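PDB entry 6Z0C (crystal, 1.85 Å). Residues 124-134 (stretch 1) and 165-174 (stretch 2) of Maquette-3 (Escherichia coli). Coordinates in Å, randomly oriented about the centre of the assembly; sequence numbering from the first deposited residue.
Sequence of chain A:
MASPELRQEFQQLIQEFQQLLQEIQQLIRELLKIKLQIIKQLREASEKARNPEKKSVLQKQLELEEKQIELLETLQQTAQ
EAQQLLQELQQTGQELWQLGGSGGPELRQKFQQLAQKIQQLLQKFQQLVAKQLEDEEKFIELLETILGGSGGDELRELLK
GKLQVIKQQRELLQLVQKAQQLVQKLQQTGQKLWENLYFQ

Stretch 1 124-134: KFQQLVAKQLE
Stretch 2 165-174: VIKQQRELLQ

Residues 124-134 and 165-174 are both helical throughout, each a segment of a longer helix, with phi/psi near -62/-45 and regular i to i+4 hydrogen bonds such as Leu-133 N to Val-129 O (2.9 Å). The helices run nearly antiparallel, at 161° between their N-to-C directions, and their axes approach to 9.8 Å. The register places Gln-126 CA 6.3 Å from Leu-173 CA, and Leu-133 CA 6.3 Å from Gln-169 CA.

Two leucines interlock as knobs into holes. In both, CA-to-CB points sideways and the end of the side chain comes nearer, so the terminal methyls reach across. Leu-133 (chi1 t, chi2 p) sits among Ile-166, Gln-169, Arg-170 and Leu-173; its CD1 lies 3.9 Å from Ile-166 CG2 and over one face of the Arg-170 guanidinium. Leu-173 (chi1 -93°, chi2 t) sits among Gln-126, Val-129, Ala-130 and Leu-133. The knobs also touch each other, Leu-133 CD2 to Leu-173 CD1 at 3.6 Å.

Val-129 (chi1 t), in the pocket around Leu-173, points toward the partner helix, placing its CG1 3.7 Å from Leu-173 CG and its CG2 3.8 Å from Leu-172 CD2. Leu-172 (t, p) extends this apolar layer to Phe-125 (t, chi2 117°), with Leu-172 CD1 4.1 Å from Phe-125 CE2. Gln-169 (m, t, chi3 -11°) also points toward the partner helix and brings its NE2 to 2.8 Å from OE1 of Gln-132 (t, t, chi3 116°), while Gln-169 OE1 is buried without a polar partner.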

# COMPACT_ATOMS: atom_id res chain seq x y z
N LYS A 124 -7.10 1.90 5.40
CA LYS A 124 -6.82 0.54 5.95
C LYS A 124 -5.40 0.14 5.53
O LYS A 124 -4.60 -0.26 6.41
CB LYS A 124 -7.88 -0.45 5.44
CG LYS A 124 -7.66 -1.92 5.78
CD LYS A 124 -8.60 -2.84 5.02
CE LYS A 124 -8.13 -4.28 4.95
NZ LYS A 124 -8.78 -5.12 5.98
N PHE A 125 -5.10 0.27 4.24
CA PHE A 125 -3.79 -0.02 3.62
C PHE A 125 -2.68 0.72 4.39
O PHE A 125 -1.71 0.06 4.82
CB PHE A 125 -3.81 0.38 2.15
CG PHE A 125 -2.77 -0.29 1.29
CD1 PHE A 125 -3.14 -1.13 0.26
CD2 PHE A 125 -1.42 -0.07 1.52
CE1 PHE A 125 -2.18 -1.74 -0.53
CE2 PHE A 125 -0.46 -0.68 0.73
CZ PHE A 125 -0.84 -1.51 -0.29
N GLN A 126 -2.81 2.04 4.56
CA GLN A 126 -1.80 2.89 5.24
C GLN A 126 -1.59 2.38 6.68
O GLN A 126 -0.42 2.24 7.08
CB GLN A 126 -2.20 4.37 5.24
CG GLN A 126 -1.26 5.24 6.06
CD GLN A 126 -1.42 6.72 5.82
OE1 GLN A 126 -2.35 7.17 5.16
NE2 GLN A 126 -0.49 7.50 6.36
N GLN A 127 -2.68 2.12 7.41
CA GLN A 127 -2.64 1.66 8.83
C GLN A 127 -1.83 0.36 8.92
O GLN A 127 -0.99 0.25 9.84
CB GLN A 127 -4.05 1.45 9.39
CG GLN A 127 -4.80 2.75 9.63
CD GLN A 127 -6.27 2.54 9.94
OE1 GLN A 127 -6.75 1.41 10.07
NE2 GLN A 127 -6.99 3.64 10.05
N LEU A 128 -2.07 -0.58 8.01
CA LEU A 128 -1.44 -1.92 8.02
C LEU A 128 0.06 -1.80 7.70
O LEU A 128 0.87 -2.45 8.40
CB LEU A 128 -2.17 -2.84 7.04
CG LEU A 128 -3.61 -3.18 7.42
CD1 LEU A 128 -4.30 -3.93 6.30
CD2 LEU A 128 -3.68 -3.97 8.71
N VAL A 129 0.42 -0.97 6.72
CA VAL A 129 1.85 -0.73 6.35
C VAL A 129 2.56 0.01 7.50
O VAL A 129 3.71 -0.37 7.83
CB VAL A 129 1.98 0.03 5.01
CG1 VAL A 129 3.44 0.38 4.71
CG2 VAL A 129 1.38 -0.75 3.85
N ALA A 130 1.92 1.04 8.07
CA ALA A 130 2.46 1.83 9.21
C ALA A 130 2.76 0.90 10.39
O ALA A 130 3.83 1.05 11.00
CB ALA A 130 1.48 2.91 9.60
N LYS A 131 1.85 -0.03 10.69
CA LYS A 131 1.98 -1.00 11.81
C LYS A 131 3.15 -1.95 11.51
O LYS A 131 3.98 -2.16 12.41
CB LYS A 131 0.66 -1.74 12.03
CG LYS A 131 0.68 -2.80 13.13
CD LYS A 131 1.44 -2.40 14.38
CE LYS A 131 1.07 -3.20 15.61
NZ LYS A 131 1.36 -4.64 15.44
N GLN A 132 3.23 -2.50 10.30
CA GLN A 132 4.32 -3.44 9.92
C GLN A 132 5.66 -2.70 10.04
O GLN A 132 6.62 -3.29 10.57
CB GLN A 132 4.10 -4.03 8.53
CG GLN A 132 5.09 -5.13 8.19
CD GLN A 132 4.71 -5.95 6.98
OE1 GLN A 132 5.40 -5.96 5.97
NE2 GLN A 132 3.60 -6.66 7.09
N LEU A 133 5.72 -1.44 9.61
CA LEU A 133 6.92 -0.57 9.68
C LEU A 133 7.36 -0.40 11.14
O LEU A 133 8.56 -0.54 11.42
CB LEU A 133 6.59 0.76 9.01
CG LEU A 133 7.72 1.79 8.95
CD1 LEU A 133 8.95 1.22 8.26
CD2 LEU A 133 7.23 3.04 8.22
N GLU A 134 6.41 -0.14 12.04
CA GLU A 134 6.68 0.00 13.50
C GLU A 134 7.32 -1.29 14.03
O GLU A 134 8.32 -1.20 14.75
CB GLU A 134 5.41 0.33 14.28
CG GLU A 134 5.01 1.78 14.17
CD GLU A 134 3.77 2.14 14.98
OE1 GLU A 134 3.76 1.84 16.20
OE2 GLU A 134 2.82 2.69 14.39
N VAL A 165 14.55 -3.42 3.95
CA VAL A 165 13.08 -3.69 4.07
C VAL A 165 12.38 -2.40 4.52
O VAL A 165 11.34 -2.05 3.93
CB VAL A 165 12.77 -4.85 5.03
CG1 VAL A 165 11.33 -4.81 5.54
CG2 VAL A 165 13.05 -6.19 4.39
N ILE A 166 12.93 -1.73 5.54
CA ILE A 166 12.30 -0.51 6.13
C ILE A 166 12.27 0.60 5.07
O ILE A 166 11.22 1.27 4.98
CB ILE A 166 13.00 -0.10 7.44
CG1 ILE A 166 12.47 -0.95 8.60
CG2 ILE A 166 12.84 1.39 7.70
CD1 ILE A 166 13.29 -0.85 9.85
N LYS A 167 13.34 0.78 4.30
CA LYS A 167 13.40 1.78 3.20
C LYS A 167 12.22 1.55 2.24
O LYS A 167 11.57 2.55 1.86
CB LYS A 167 14.71 1.70 2.40
CG LYS A 167 15.91 2.36 3.05
CD LYS A 167 17.12 2.40 2.14
CE LYS A 167 18.34 3.06 2.76
NZ LYS A 167 19.00 2.16 3.73
N GLN A 168 11.99 0.30 1.85
CA GLN A 168 10.93 -0.09 0.89
C GLN A 168 9.54 0.12 1.51
O GLN A 168 8.63 0.55 0.77
CB GLN A 168 11.12 -1.54 0.44
CG GLN A 168 12.37 -1.74 -0.40
CD GLN A 168 12.56 -3.18 -0.83
OE1 GLN A 168 13.67 -3.71 -0.79
NE2 GLN A 168 11.48 -3.82 -1.24
N GLN A 169 9.36 -0.15 2.80
CA GLN A 169 8.05 0.05 3.48
C GLN A 169 7.73 1.54 3.56
O GLN A 169 6.56 1.89 3.38
CB GLN A 169 8.01 -0.65 4.84
CG GLN A 169 7.64 -2.13 4.73
CD GLN A 169 8.00 -2.90 5.97
OE1 GLN A 169 8.70 -2.41 6.85
NE2 GLN A 169 7.50 -4.13 6.05
N ARG A 170 8.72 2.41 3.78
CA ARG A 170 8.52 3.89 3.77
C ARG A 170 8.17 4.34 2.35
O ARG A 170 7.36 5.28 2.21
CB ARG A 170 9.77 4.62 4.24
CG ARG A 170 10.09 4.37 5.70
CD ARG A 170 10.94 5.49 6.26
NE ARG A 170 11.55 5.07 7.51
CZ ARG A 170 10.93 5.00 8.68
NH1 ARG A 170 9.66 5.33 8.80
NH2 ARG A 170 11.61 4.60 9.74
N GLU A 171 8.78 3.73 1.34
CA GLU A 171 8.50 4.01 -0.09
C GLU A 171 7.03 3.64 -0.36
O GLU A 171 6.33 4.44 -1.01
CB GLU A 171 9.48 3.24 -0.98
CG GLU A 171 9.89 4.00 -2.22
CD GLU A 171 10.57 5.33 -1.96
OE1 GLU A 171 11.70 5.33 -1.42
OE2 GLU A 171 9.96 6.37 -2.28
N LEU A 172 6.58 2.50 0.16
CA LEU A 172 5.19 2.00 -0.01
C LEU A 172 4.21 2.96 0.69
O LEU A 172 3.19 3.30 0.07
CB LEU A 172 5.09 0.58 0.54
CG LEU A 172 3.72 -0.09 0.45
CD1 LEU A 172 3.19 -0.08 -0.97
CD2 LEU A 172 3.79 -1.51 0.99
N LEU A 173 4.52 3.40 1.92
CA LEU A 173 3.68 4.41 2.64
C LEU A 173 3.51 5.65 1.76
O LEU A 173 2.37 6.13 1.66
CB LEU A 173 4.32 4.78 3.98
CG LEU A 173 3.86 3.98 5.20
CD1 LEU A 173 4.49 4.53 6.47
CD2 LEU A 173 2.34 3.98 5.33
N GLN A 174 4.58 6.15 1.14
CA GLN A 174 4.55 7.37 0.28
C GLN A 174 3.59 7.15 -0.91
O GLN A 174 2.85 8.08 -1.25
CB GLN A 174 5.95 7.74 -0.20
CG GLN A 174 6.83 8.28 0.92
CD GLN A 174 8.24 8.53 0.45
OE1 GLN A 174 8.48 9.35 -0.44
NE2 GLN A 174 9.20 7.86 1.07